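Local structure of EST1E (Clostridium proteoclasticum, 2WTM) at residues I129-A134 with L193-D198; E201-E206 with D226-D231; P28-I33 with Y103-S108. The protein probably hydrolyses ester bonds of feruloyl and other substrates, as a promiscuous feruloyl esterase of the alpha/beta-hydrolase fold. One frame throughout, in Å; residues are numbered along the deposited sequence.

Contact 1 of 3, residues I129-A134 with L193-D198; sequences IPLSPA and LIVHGD
One face of the His196 imidazole is met by Ser132 CA, which sits 3.9 Å from the ring centroid, displaced toward the rim on the ND1 side, in a CH-pi contact; Pro133 CD approaches the same ring obliquely. The ring's two nitrogens are engaged elsewhere, ND1 with Ser208 of helix 205-214 and NE2 with the carbonyl of Val203, so its rotation is fixed from both sides. The two segments run parallel as neighbouring strands of the central alpha/beta-hydrolase sheet, their short strand axes 11° apart. Pro130 has no N-H to give, and Leu193 O instead lies 3.0 Å from Pro130 CD. Two backbone bonds remain: Val195 N to Pro130 O at 3.3 Å, in the carbonyl plane, and the shorter Ser132 N to Val195 O at 2.7 Å, nearly along the C=O axis. Leu131 CD2 lies alongside Val195 CG2 at 3.7 Å, the two side chains pointing the same way. Ile194 crosses both prolines at about a right angle, CG1 against Pro130 CD and CG2 against Pro133 CD. Ser132 OG, anti to its own carbonyl carbon (chi1 -57°), hydrogen-bonds Tyr230 OH and donates to a water 2.7 Å away, which also accepts from Gly197 N.

Contact 2 of 3, residues E201-E206 with D226-D231; sequences EAVPYE and DTHCYD. With PO4 (phosphate ion), chain E.
Residues 227-230 form a type I turn, closed by Tyr230 N to Thr227 O, and this turn faces the loop 201-204 with Ala202 and His228 nearest, 6.1 Å apart at their CA atoms. His228 carries the contact, its CG anti to the backbone N (chi1 -171°). Ala202 CB lies over one face of the imidazole, 3.6 Å from the centroid and only 15° off the normal, while Val203 CG2 comes obliquely to His228 CE1 at 3.6 Å. Glu201 bends at chi2 (-78°) and turns its carboxylate almost perpendicular to the ring; OE1 accepts from His228 N at 2.9 Å through its syn lone pair. A water joins Glu201 OE2 to Thr227 OG1 and Cys229 N. Asp231 N donates to Thr227 OG1 at 3.0 Å. At the ring's edge His228 NE2 donates to PO4 O3 at 2.7 Å. ND1 is hydrogen-bonded to Asp200, consistent with the histidine of a Ser-His-Asp triad; with both partners in place the ring is probably a doubly protonated, cationic imidazolium. The loop 201-204 leads into helix 205-214 after strand 192-197, whereas the turn lies between strand 218-223 and helix 234-249, so His228 stands beyond the C-terminal ends of the sheet strands.

Contact 3 of 3, residues P28-I33 with Y103-S108; sequences PLCIII and YMAGHS. With PO4 (phosphate ion), chain E.
Five backbone hydrogen bonds knit strand 28-33 to strand 103-107 along their buried length, whereas beyond His107 the second chain parts from the first and Ser108, partly exposed, turns to a phosphate ion. The bonds alternate in the parallel manner: Leu29 O and Ile31 O accept from Tyr103 N and Ala105 N, Tyr103 O and Ala105 O from Ile31 N and Ile33 N, and Ile33 O from His107 N. The shortest pairs include Ala105 N to Ile31 O at 2.8 Å, almost in line with the C=O axis, while Ile31 N meets Tyr103 O from above the carbonyl plane. Packing is tight where Gly106 CA comes to 3.0 Å from Ile33 O. On one face of the sheet Cys30 SG, anti to its backbone N (chi1 -171°), lies between Tyr103 CB and Ala105 CB, 3.9 Å from each. Tyr103 sends its ring back along the strand, so that Pro28 CB touches CE2 at the ring edge, 3.8 Å away, and its hydroxyl is hydrogen-bonded to Lys126. The other face carries Ile31 and Met104, whose CB and CG meet more loosely at 4.4 Å beneath helices 79-93 and 109-120. These are central strands of the alpha/beta-hydrolase sheet, and the second ends in what appears to be a nucleophile elbow, GHSQG, with Ser108 just ahead of helix 109-120 at phi 59°, psi -118°. The positive phi fits the strained strand-to-helix turn of such an elbow. His107, its CG anti to the backbone N, swings away from strand 28-33, and its NE2 hydrogen-bonds the carbonyl of His228. Ser108 OG donates to PO4 O3 over a very short 2.5 Å, and the ion is also held by the backbone N-H groups of Phe36 and Gln109, a pair consistent with the oxyanion hole.

Contacts 1 and 3 belong to one sheet: strand 125-131 adjoins strand 99-107, with Leu131 N to Gly106 O and Ile129 N to Met104 O both 2.8 Å, and their centres are about 12 Å apart. Contact 2, its centre about 9 Å from that of contact 1, joins both through its loops: Tyr230 OH to Ser132 OG is 2.6 Å, Val203 CG2 packs on Ser132 O at 3.6 Å, and His228 O to His107 NE2 is 2.8 Å. Contact 2 supplies the histidine and contact 3 the nucleophile of a probable triad completed by Asp200. Ser108 OG lies 3.0 Å from His228 NE2. The phosphate shared by contacts 2 and 3 thus probably occupies the active site.

Contact 1 of 3, residues I129-A134 with L193-D198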
ATOM      1  N   ILE A 129      20.170   4.568  -3.608  1.00 12.53           N
ATOM      2  CA  ILE A 129      20.565   4.650  -5.020  1.00 12.42           C
ATOM      3  C   ILE A 129      19.451   4.304  -6.007  1.00 12.05           C
ATOM      4  O   ILE A 129      19.330   3.159  -6.414  1.00 11.45           O
ATOM      5  CB  ILE A 129      21.787   3.747  -5.288  1.00 13.76           C
ATOM      6  CG1 ILE A 129      22.864   4.059  -4.252  1.00 13.46           C
ATOM      7  CG2 ILE A 129      22.299   4.045  -6.691  1.00 14.55           C
ATOM      8  CD1 ILE A 129      24.046   3.142  -4.346  1.00 15.97           C
ATOM      9  N   PRO A 130      18.654   5.301  -6.411  1.00 10.52           N
ATOM     10  CA  PRO A 130      17.667   5.027  -7.451  1.00 11.22           C
ATOM     11  C   PRO A 130      18.306   5.128  -8.827  1.00 11.87           C
ATOM     12  O   PRO A 130      18.708   6.206  -9.235  1.00 13.14           O
ATOM     13  CB  PRO A 130      16.602   6.103  -7.184  1.00 10.46           C
ATOM     14  CG  PRO A 130      16.935   6.656  -5.863  1.00 11.34           C
ATOM     15  CD  PRO A 130      18.439   6.615  -5.835  1.00 11.55           C
ATOM     16  N   LEU A 131      18.271   4.037  -9.566  1.00 11.87           N
ATOM     17  CA  LEU A 131      18.845   3.936 -10.910  1.00 11.69           C
ATOM     18  C   LEU A 131      17.713   4.136 -11.950  1.00 10.55           C
ATOM     19  O   LEU A 131      16.780   3.343 -11.939  1.00 11.61           O
ATOM     20  CB  LEU A 131      19.531   2.595 -11.067  1.00 12.45           C
ATOM     21  CG  LEU A 131      20.659   2.301 -10.121  1.00 14.45           C
ATOM     22  CD1 LEU A 131      21.084   0.832 -10.130  1.00 18.87           C
ATOM     23  CD2 LEU A 131      21.843   3.234 -10.285  1.00 15.10           C
ATOM     24  N   SER A 132      17.735   5.280 -12.703  1.00 10.81           N
ATOM     25  CA  SER A 132      16.676   5.623 -13.656  1.00 11.41           C
ATOM     26  C   SER A 132      15.298   5.349 -13.070  1.00 10.38           C
ATOM     27  O   SER A 132      14.477   4.619 -13.658  1.00 11.97           O
ATOM     28  CB  SER A 132      16.914   4.816 -14.951  1.00 12.45           C
ATOM     29  OG  SER A 132      18.268   5.119 -15.444  1.00 13.52           O
ATOM     30  N   PRO A 133      15.045   5.963 -11.895  1.00 11.61           N
ATOM     31  CA  PRO A 133      13.814   5.600 -11.194  1.00 10.71           C
ATOM     32  C   PRO A 133      12.565   5.993 -11.925  1.00 11.17           C
ATOM     33  O   PRO A 133      12.516   7.097 -12.498  1.00 12.31           O
ATOM     34  CB  PRO A 133      13.952   6.358  -9.894  1.00 11.48           C
ATOM     35  CG  PRO A 133      14.815   7.521 -10.202  1.00 11.55           C
ATOM     36  CD  PRO A 133      15.791   7.007 -11.154  1.00 11.13           C
ATOM     37  N   ALA A 134      11.594   5.115 -11.990  1.00 10.07           N
ATOM     38  CA  ALA A 134      10.309   5.429 -12.620  1.00 10.53           C
ATOM     39  C   ALA A 134       9.438   6.230 -11.673  1.00 10.39           C
ATOM     40  O   ALA A 134       8.270   5.853 -11.429  1.00 10.75           O
ATOM     41  CB  ALA A 134       9.595   4.132 -13.051  1.00  9.78           C
ATOM     42  N   LEU A 193      22.028   8.870  -4.399  1.00 12.85           N
ATOM     43  CA  LEU A 193      22.620   8.956  -5.732  1.00 12.75           C
ATOM     44  C   LEU A 193      21.620   8.530  -6.763  1.00 12.98           C
ATOM     45  O   LEU A 193      21.211   7.351  -6.790  1.00 13.16           O
ATOM     46  CB  LEU A 193      23.848   8.076  -5.887  1.00 13.08           C
ATOM     47  CG  LEU A 193      24.457   7.937  -7.271  1.00 12.60           C
ATOM     48  CD1 LEU A 193      25.219   9.205  -7.655  1.00 18.05           C
ATOM     49  CD2 LEU A 193      25.460   6.762  -7.342  1.00 14.08           C
ATOM     50  N   ILE A 194      21.172   9.488  -7.576  1.00 12.59           N
ATOM     51  CA  ILE A 194      20.338   9.123  -8.744  1.00 13.74           C
ATOM     52  C   ILE A 194      21.209   9.055  -9.953  1.00 15.82           C
ATOM     53  O   ILE A 194      22.017   9.981 -10.187  1.00 15.05           O
ATOM     54  CB  ILE A 194      19.149  10.081  -8.990  1.00 12.99           C
ATOM     55  CG1 ILE A 194      18.198   9.995  -7.818  1.00 16.24           C
ATOM     56  CG2 ILE A 194      18.456   9.694 -10.266  1.00 14.30           C
ATOM     57  CD1 ILE A 194      17.073  11.023  -7.948  1.00 14.96           C
ATOM     58  N   VAL A 195      21.084   7.968 -10.696  1.00 14.70           N
ATOM     59  CA  VAL A 195      21.757   7.814 -12.018  1.00 15.16           C
ATOM     60  C   VAL A 195      20.696   7.742 -13.089  1.00 15.12           C
ATOM     61  O   VAL A 195      19.617   7.147 -12.854  1.00 15.31           O
ATOM     62  CB  VAL A 195      22.613   6.516 -12.022  1.00 15.71           C
ATOM     63  CG1 VAL A 195      23.406   6.460 -13.341  1.00 19.19           C
ATOM     64  CG2 VAL A 195      23.498   6.494 -10.838  1.00 15.12           C
ATOM     65  N   HIS A 196      20.897   8.378 -14.264  1.00 13.71           N
ATOM     66  CA  HIS A 196      19.923   8.330 -15.309  1.00 13.55           C
ATOM     67  C   HIS A 196      20.562   8.705 -16.630  1.00 13.54           C
ATOM     68  O   HIS A 196      21.352   9.653 -16.665  1.00 13.46           O
ATOM     69  CB  HIS A 196      18.797   9.349 -14.977  1.00 12.82           C
ATOM     70  CG  HIS A 196      17.447   9.023 -15.525  1.00 13.14           C
ATOM     71  ND1 HIS A 196      16.314   8.970 -14.730  1.00 17.12           N
ATOM     72  CD2 HIS A 196      17.036   8.751 -16.770  1.00 18.14           C
ATOM     73  CE1 HIS A 196      15.276   8.673 -15.472  1.00 15.84           C
ATOM     74  NE2 HIS A 196      15.681   8.514 -16.721  1.00 17.85           N
ATOM     75  N   GLY A 197      20.255   7.909 -17.657  1.00 14.44           N
ATOM     76  CA  GLY A 197      20.716   8.130 -19.060  1.00 14.79           C
ATOM     77  C   GLY A 197      19.876   9.214 -19.692  1.00 15.70           C
ATOM     78  O   GLY A 197      18.651   9.125 -19.663  1.00 16.65           O
ATOM     79  N   ASP A 198      20.517  10.163 -20.355  1.00 15.87           N
ATOM     80  CA  ASP A 198      19.752  11.272 -20.936  1.00 16.74           C
ATOM     81  C   ASP A 198      19.038  10.946 -22.262  1.00 17.16           C
ATOM     82  O   ASP A 198      18.335  11.810 -22.781  1.00 20.64           O
ATOM     83  CB  ASP A 198      20.581  12.566 -21.006  1.00 17.07           C
ATOM     84  CG  ASP A 198      21.719  12.511 -21.998  1.00 16.88           C
ATOM     85  OD1 ASP A 198      21.739  11.668 -22.910  1.00 19.38           O
ATOM     86  OD2 ASP A 198      22.616  13.330 -21.749  1.00 19.60           O
TER
HETATM   87  O   HOH W   1      18.534   5.550 -18.099  1.00 14.48           O

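Contact 2 of 3, residues E201-E206 with D226-D231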
ATOM      1  N   GLU A 201      14.465   6.114 -23.053  1.00 19.35           N
ATOM      2  CA  GLU A 201      13.269   5.998 -23.864  1.00 20.56           C
ATOM      3  C   GLU A 201      12.042   5.594 -23.058  1.00 22.12           C
ATOM      4  O   GLU A 201      10.953   5.453 -23.618  1.00 23.42           O
ATOM      5  CB  GLU A 201      13.538   4.894 -24.936  1.00 22.68           C
ATOM      6  CG  GLU A 201      13.705   3.349 -24.450  1.00 24.17           C
ATOM      7  CD  GLU A 201      15.068   2.955 -23.824  1.00 24.43           C
ATOM      8  OE1 GLU A 201      15.850   3.825 -23.426  1.00 17.22           O
ATOM      9  OE2 GLU A 201      15.313   1.734 -23.678  1.00 29.99           O
ATOM     10  N   ALA A 202      12.250   5.257 -21.791  1.00 20.42           N
ATOM     11  CA  ALA A 202      11.205   4.583 -21.012  1.00 20.94           C
ATOM     12  C   ALA A 202      10.676   5.481 -19.943  1.00 20.16           C
ATOM     13  O   ALA A 202       9.464   5.500 -19.707  1.00 22.04           O
ATOM     14  CB  ALA A 202      11.760   3.310 -20.414  1.00 21.40           C
ATOM     15  N   VAL A 203      11.568   6.170 -19.249  1.00 20.05           N
ATOM     16  CA  VAL A 203      11.191   7.112 -18.177  1.00 21.02           C
ATOM     17  C   VAL A 203      11.996   8.379 -18.324  1.00 20.50           C
ATOM     18  O   VAL A 203      13.234   8.338 -18.516  1.00 19.97           O
ATOM     19  CB  VAL A 203      11.320   6.377 -16.746  1.00 20.56           C
ATOM     20  CG1 VAL A 203      10.540   5.071 -16.764  1.00 19.34           C
ATOM     21  CG2 VAL A 203      12.722   6.077 -16.396  1.00 22.07           C
ATOM     22  N   PRO A 204      11.325   9.542 -18.260  1.00 20.39           N
ATOM     23  CA  PRO A 204      11.950  10.785 -18.623  1.00 21.52           C
ATOM     24  C   PRO A 204      13.064  11.223 -17.700  1.00 20.63           C
ATOM     25  O   PRO A 204      12.869  11.309 -16.480  1.00 20.77           O
ATOM     26  CB  PRO A 204      10.769  11.794 -18.530  1.00 21.54           C
ATOM     27  CG  PRO A 204       9.872  11.196 -17.552  1.00 22.54           C
ATOM     28  CD  PRO A 204       9.910   9.752 -17.888  1.00 21.89           C
ATOM     29  N   TYR A 205      14.241  11.454 -18.299  1.00 21.51           N
ATOM     30  CA  TYR A 205      15.416  12.002 -17.601  1.00 21.09           C
ATOM     31  C   TYR A 205      15.118  13.216 -16.714  1.00 21.90           C
ATOM     32  O   TYR A 205      15.640  13.313 -15.606  1.00 20.92           O
ATOM     33  CB  TYR A 205      16.513  12.361 -18.649  1.00 22.57           C
ATOM     34  CG  TYR A 205      17.693  13.143 -18.121  1.00 21.24           C
ATOM     35  CD1 TYR A 205      18.651  12.526 -17.320  1.00 19.66           C
ATOM     36  CD2 TYR A 205      17.886  14.497 -18.432  1.00 23.06           C
ATOM     37  CE1 TYR A 205      19.678  13.219 -16.820  1.00 20.13           C
ATOM     38  CE2 TYR A 205      18.934  15.217 -17.932  1.00 22.17           C
ATOM     39  CZ  TYR A 205      19.837  14.597 -17.145  1.00 21.42           C
ATOM     40  OH  TYR A 205      20.884  15.327 -16.650  1.00 23.60           O
ATOM     41  N   GLU A 206      14.300  14.156 -17.200  1.00 21.23           N
ATOM     42  CA  GLU A 206      14.104  15.422 -16.533  1.00 20.76           C
ATOM     43  C   GLU A 206      13.389  15.248 -15.201  1.00 19.53           C
ATOM     44  O   GLU A 206      13.531  16.072 -14.284  1.00 19.63           O
ATOM     45  CB  GLU A 206      13.352  16.424 -17.446  1.00 20.33           C
ATOM     46  CG  GLU A 206      13.114  17.815 -16.818  1.00 25.93           C
ATOM     47  CD  GLU A 206      14.410  18.548 -16.454  1.00 31.31           C
ATOM     48  OE1 GLU A 206      15.473  18.169 -16.987  1.00 37.39           O
ATOM     49  OE2 GLU A 206      14.365  19.527 -15.650  1.00 37.54           O
ATOM     50  N   ASP A 226      22.811   7.724 -23.052  1.00 19.59           N
ATOM     51  CA  ASP A 226      22.509   6.338 -22.718  1.00 17.12           C
ATOM     52  C   ASP A 226      21.014   6.060 -22.481  1.00 17.27           C
ATOM     53  O   ASP A 226      20.215   6.989 -22.269  1.00 16.66           O
ATOM     54  CB  ASP A 226      23.341   5.870 -21.568  1.00 18.00           C
ATOM     55  CG  ASP A 226      23.751   4.416 -21.712  1.00 16.91           C
ATOM     56  OD1 ASP A 226      23.209   3.698 -22.587  1.00 18.43           O
ATOM     57  OD2 ASP A 226      24.582   4.013 -20.910  1.00 19.70           O
ATOM     58  N   THR A 227      20.698   4.776 -22.563  1.00 16.93           N
ATOM     59  CA  THR A 227      19.359   4.259 -22.618  1.00 17.20           C
ATOM     60  C   THR A 227      18.877   3.883 -21.188  1.00 16.06           C
ATOM     61  O   THR A 227      19.563   4.038 -20.177  1.00 15.73           O
ATOM     62  CB  THR A 227      19.330   3.041 -23.541  1.00 17.83           C
ATOM     63  OG1 THR A 227      20.094   1.974 -22.975  1.00 18.68           O
ATOM     64  CG2 THR A 227      19.972   3.402 -24.918  1.00 21.23           C
ATOM     65  N   HIS A 228      17.666   3.412 -21.166  1.00 15.47           N
ATOM     66  CA  HIS A 228      17.026   3.040 -19.886  1.00 15.26           C
ATOM     67  C   HIS A 228      17.817   2.018 -19.088  1.00 15.54           C
ATOM     68  O   HIS A 228      17.858   2.117 -17.862  1.00 15.92           O
ATOM     69  CB  HIS A 228      15.632   2.513 -20.173  1.00 15.66           C
ATOM     70  CG  HIS A 228      14.795   2.302 -18.951  1.00 16.45           C
ATOM     71  ND1 HIS A 228      14.646   3.252 -17.967  1.00 17.30           N
ATOM     72  CD2 HIS A 228      14.057   1.225 -18.560  1.00 17.91           C
ATOM     73  CE1 HIS A 228      13.868   2.764 -17.007  1.00 16.58           C
ATOM     74  NE2 HIS A 228      13.508   1.539 -17.337  1.00 17.52           N
ATOM     75  N   CYS A 229      18.363   1.013 -19.768  1.00 17.22           N
ATOM     76  CA  CYS A 229      19.170  -0.033 -19.103  1.00 16.76           C
ATOM     77  C   CYS A 229      20.651   0.080 -19.385  1.00 17.88           C
ATOM     78  O   CYS A 229      21.412  -0.896 -19.212  1.00 18.38           O
ATOM     79  CB  CYS A 229      18.700  -1.433 -19.471  1.00 18.53           C
ATOM     80  SG  CYS A 229      17.035  -1.869 -18.963  1.00 21.90           S
ATOM     81  N   TYR A 230      21.072   1.265 -19.813  1.00 17.59           N
ATOM     82  CA  TYR A 230      22.490   1.567 -19.981  1.00 18.95           C
ATOM     83  C   TYR A 230      23.189   0.657 -21.019  1.00 20.45           C
ATOM     84  O   TYR A 230      24.213  -0.003 -20.742  1.00 19.90           O
ATOM     85  CB  TYR A 230      23.207   1.595 -18.624  1.00 18.44           C
ATOM     86  CG  TYR A 230      22.336   2.062 -17.486  1.00 15.88           C
ATOM     87  CD1 TYR A 230      21.847   3.367 -17.451  1.00 16.95           C
ATOM     88  CD2 TYR A 230      21.987   1.227 -16.453  1.00 17.04           C
ATOM     89  CE1 TYR A 230      21.090   3.818 -16.378  1.00 17.70           C
ATOM     90  CE2 TYR A 230      21.224   1.678 -15.385  1.00 16.78           C
ATOM     91  CZ  TYR A 230      20.754   2.947 -15.381  1.00 16.75           C
ATOM     92  OH  TYR A 230      19.978   3.480 -14.360  1.00 16.39           O
ATOM     93  N   ASP A 231      22.623   0.643 -22.209  1.00 21.94           N
ATOM     94  CA  ASP A 231      23.113  -0.244 -23.286  1.00 23.07           C
ATOM     95  C   ASP A 231      24.521   0.223 -23.672  1.00 23.74           C
ATOM     96  O   ASP A 231      25.381  -0.612 -23.992  1.00 24.73           O
ATOM     97  CB  ASP A 231      22.223  -0.178 -24.502  1.00 24.09           C
ATOM     98  CG  ASP A 231      20.850  -0.743 -24.288  1.00 27.35           C
ATOM     99  OD1 ASP A 231      20.630  -1.546 -23.383  1.00 31.87           O
ATOM    100  OD2 ASP A 231      19.987  -0.435 -25.126  1.00 34.77           O
TER
HETATM  101  P   PO4 E1249      11.071  -1.070 -15.781  1.00 27.61           P
HETATM  102  O1  PO4 E1249      12.318  -1.948 -15.798  1.00 29.77           O
HETATM  103  O2  PO4 E1249      10.141  -1.864 -16.667  1.00 27.00           O
HETATM  104  O3  PO4 E1249      11.328   0.222 -16.545  1.00 29.06           O
HETATM  105  O4  PO4 E1249      10.524  -0.720 -14.367  1.00 15.24           O
HETATM  106  O   HOH W   2      17.609   0.275 -22.713  1.00 23.95           O

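Contact 3 of 3, residues P28-I33 with Y103-S108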
ATOM      1  N   PRO A  28      28.692  -4.028   5.456  1.00 17.94           N
ATOM      2  CA  PRO A  28      27.394  -3.438   5.070  1.00 17.12           C
ATOM      3  C   PRO A  28      26.636  -4.334   4.110  1.00 17.19           C
ATOM      4  O   PRO A  28      27.198  -5.242   3.500  1.00 15.26           O
ATOM      5  CB  PRO A  28      27.776  -2.142   4.379  1.00 17.85           C
ATOM      6  CG  PRO A  28      29.224  -1.902   4.716  1.00 19.49           C
ATOM      7  CD  PRO A  28      29.814  -3.273   4.865  1.00 17.62           C
ATOM      8  N   LEU A  29      25.343  -4.068   3.919  1.00 15.19           N
ATOM      9  CA  LEU A  29      24.501  -4.874   3.029  1.00 15.00           C
ATOM     10  C   LEU A  29      23.639  -3.891   2.193  1.00 14.36           C
ATOM     11  O   LEU A  29      23.047  -2.960   2.770  1.00 14.77           O
ATOM     12  CB  LEU A  29      23.556  -5.723   3.825  1.00 15.05           C
ATOM     13  CG  LEU A  29      22.516  -6.451   2.992  1.00 17.20           C
ATOM     14  CD1 LEU A  29      23.106  -7.656   2.505  1.00 20.44           C
ATOM     15  CD2 LEU A  29      21.256  -6.781   3.760  1.00 20.17           C
ATOM     16  N   CYS A  30      23.618  -4.075   0.884  1.00 12.34           N
ATOM     17  CA  CYS A  30      22.716  -3.297   0.018  1.00 11.38           C
ATOM     18  C   CYS A  30      21.642  -4.194  -0.542  1.00 10.71           C
ATOM     19  O   CYS A  30      21.904  -5.194  -1.194  1.00 10.90           O
ATOM     20  CB  CYS A  30      23.426  -2.610  -1.078  1.00  9.75           C
ATOM     21  SG  CYS A  30      22.489  -1.444  -2.064  1.00 12.26           S
ATOM     22  N   ILE A  31      20.374  -3.816  -0.296  1.00 11.36           N
ATOM     23  CA  ILE A  31      19.214  -4.421  -0.901  1.00 10.86           C
ATOM     24  C   ILE A  31      19.038  -3.826  -2.315  1.00 10.43           C
ATOM     25  O   ILE A  31      19.072  -2.603  -2.503  1.00 10.41           O
ATOM     26  CB  ILE A  31      17.963  -4.194  -0.043  1.00 11.44           C
ATOM     27  CG1 ILE A  31      18.104  -4.906   1.319  1.00 11.43           C
ATOM     28  CG2 ILE A  31      16.722  -4.782  -0.712  1.00 11.24           C
ATOM     29  CD1 ILE A  31      17.123  -4.438   2.391  1.00 11.53           C
ATOM     30  N   ILE A  32      18.824  -4.679  -3.299  1.00 10.32           N
ATOM     31  CA  ILE A  32      18.733  -4.265  -4.717  1.00 10.42           C
ATOM     32  C   ILE A  32      17.424  -4.773  -5.275  1.00  9.80           C
ATOM     33  O   ILE A  32      17.158  -5.987  -5.281  1.00 10.80           O
ATOM     34  CB  ILE A  32      19.893  -4.863  -5.595  1.00  9.97           C
ATOM     35  CG1 ILE A  32      21.219  -4.440  -4.961  1.00 13.70           C
ATOM     36  CG2 ILE A  32      19.814  -4.298  -6.985  1.00 13.36           C
ATOM     37  CD1 ILE A  32      22.438  -5.046  -5.710  1.00 13.51           C
ATOM     38  N   ILE A  33      16.624  -3.872  -5.814  1.00  9.23           N
ATOM     39  CA  ILE A  33      15.303  -4.165  -6.357  1.00  9.30           C
ATOM     40  C   ILE A  33      15.200  -3.833  -7.858  1.00 10.24           C
ATOM     41  O   ILE A  33      15.456  -2.712  -8.299  1.00 10.17           O
ATOM     42  CB  ILE A  33      14.189  -3.402  -5.608  1.00  9.29           C
ATOM     43  CG1 ILE A  33      14.305  -3.561  -4.088  1.00  8.73           C
ATOM     44  CG2 ILE A  33      12.826  -3.802  -6.139  1.00  7.45           C
ATOM     45  CD1 ILE A  33      14.200  -4.956  -3.578  1.00 10.68           C
ATOM     46  N   TYR A 103      21.768  -0.504   3.045  1.00 11.88           N
ATOM     47  CA  TYR A 103      21.555   0.465   1.996  1.00 12.59           C
ATOM     48  C   TYR A 103      20.490  -0.052   1.044  1.00 12.12           C
ATOM     49  O   TYR A 103      20.184  -1.206   1.073  1.00  9.18           O
ATOM     50  CB  TYR A 103      22.837   0.659   1.219  1.00 12.97           C
ATOM     51  CG  TYR A 103      23.962   1.250   2.043  1.00 13.72           C
ATOM     52  CD1 TYR A 103      24.202   2.613   2.022  1.00 15.19           C
ATOM     53  CD2 TYR A 103      24.835   0.452   2.786  1.00 15.49           C
ATOM     54  CE1 TYR A 103      25.256   3.174   2.755  1.00 16.20           C
ATOM     55  CE2 TYR A 103      25.904   1.028   3.514  1.00 16.51           C
ATOM     56  CZ  TYR A 103      26.081   2.367   3.487  1.00 18.08           C
ATOM     57  OH  TYR A 103      27.129   3.021   4.175  1.00 18.79           O
ATOM     58  N   MET A 104      19.952   0.804   0.182  1.00 10.67           N
ATOM     59  CA  MET A 104      19.041   0.368  -0.846  1.00 10.28           C
ATOM     60  C   MET A 104      19.441   0.924  -2.200  1.00 10.87           C
ATOM     61  O   MET A 104      19.840   2.066  -2.357  1.00 11.37           O
ATOM     62  CB  MET A 104      17.605   0.786  -0.593  1.00  9.76           C
ATOM     63  CG  MET A 104      16.932   0.080   0.536  1.00  9.65           C
ATOM     64  SD  MET A 104      15.224   0.757   0.754  1.00 11.16           S
ATOM     65  CE  MET A 104      14.598  -0.336   1.958  1.00 13.75           C
ATOM     66  N   ALA A 105      19.186   0.103  -3.212  1.00  9.18           N
ATOM     67  CA  ALA A 105      19.377   0.500  -4.658  1.00 10.82           C
ATOM     68  C   ALA A 105      18.289  -0.222  -5.473  1.00 11.80           C
ATOM     69  O   ALA A 105      17.790  -1.266  -5.084  1.00 11.16           O
ATOM     70  CB  ALA A 105      20.798   0.083  -5.192  1.00 11.24           C
ATOM     71  N   GLY A 106      17.872   0.387  -6.574  1.00 10.47           N
ATOM     72  CA  GLY A 106      16.843  -0.201  -7.427  1.00 10.41           C
ATOM     73  C   GLY A 106      16.783   0.435  -8.768  1.00 10.92           C
ATOM     74  O   GLY A 106      17.100   1.597  -8.840  1.00 10.19           O
ATOM     75  N   HIS A 107      16.356  -0.309  -9.791  1.00  9.89           N
ATOM     76  CA  HIS A 107      16.209   0.230 -11.134  1.00  9.93           C
ATOM     77  C   HIS A 107      14.755   0.437 -11.533  1.00 11.43           C
ATOM     78  O   HIS A 107      13.914  -0.478 -11.382  1.00  9.88           O
ATOM     79  CB  HIS A 107      16.930  -0.720 -12.091  1.00 10.55           C
ATOM     80  CG  HIS A 107      16.954  -0.237 -13.512  1.00 12.30           C
ATOM     81  ND1 HIS A 107      16.098  -0.727 -14.478  1.00 14.57           N
ATOM     82  CD2 HIS A 107      17.675   0.737 -14.099  1.00 12.09           C
ATOM     83  CE1 HIS A 107      16.339  -0.090 -15.615  1.00 15.99           C
ATOM     84  NE2 HIS A 107      17.287   0.799 -15.407  1.00 14.62           N
ATOM     85  N   SER A 108      14.482   1.636 -12.092  1.00  9.56           N
ATOM     86  CA  SER A 108      13.221   1.956 -12.745  1.00 10.86           C
ATOM     87  C   SER A 108      12.039   1.801 -11.761  1.00 10.63           C
ATOM     88  O   SER A 108      12.037   2.498 -10.793  1.00  9.24           O
ATOM     89  CB  SER A 108      13.046   1.217 -14.076  1.00 13.80           C
ATOM     90  OG  SER A 108      11.983   1.844 -14.809  1.00 14.34           O
TER
HETATM   91  P   PO4 E1249      11.071  -1.070 -15.781  1.00 27.61           P
HETATM   92  O1  PO4 E1249      12.318  -1.948 -15.798  1.00 29.77           O
HETATM   93  O2  PO4 E1249      10.141  -1.864 -16.667  1.00 27.00           O
HETATM   94  O3  PO4 E1249      11.328   0.222 -16.545  1.00 29.06           O
HETATM   95  O4  PO4 E1249      10.524  -0.720 -14.367  1.00 15.24           O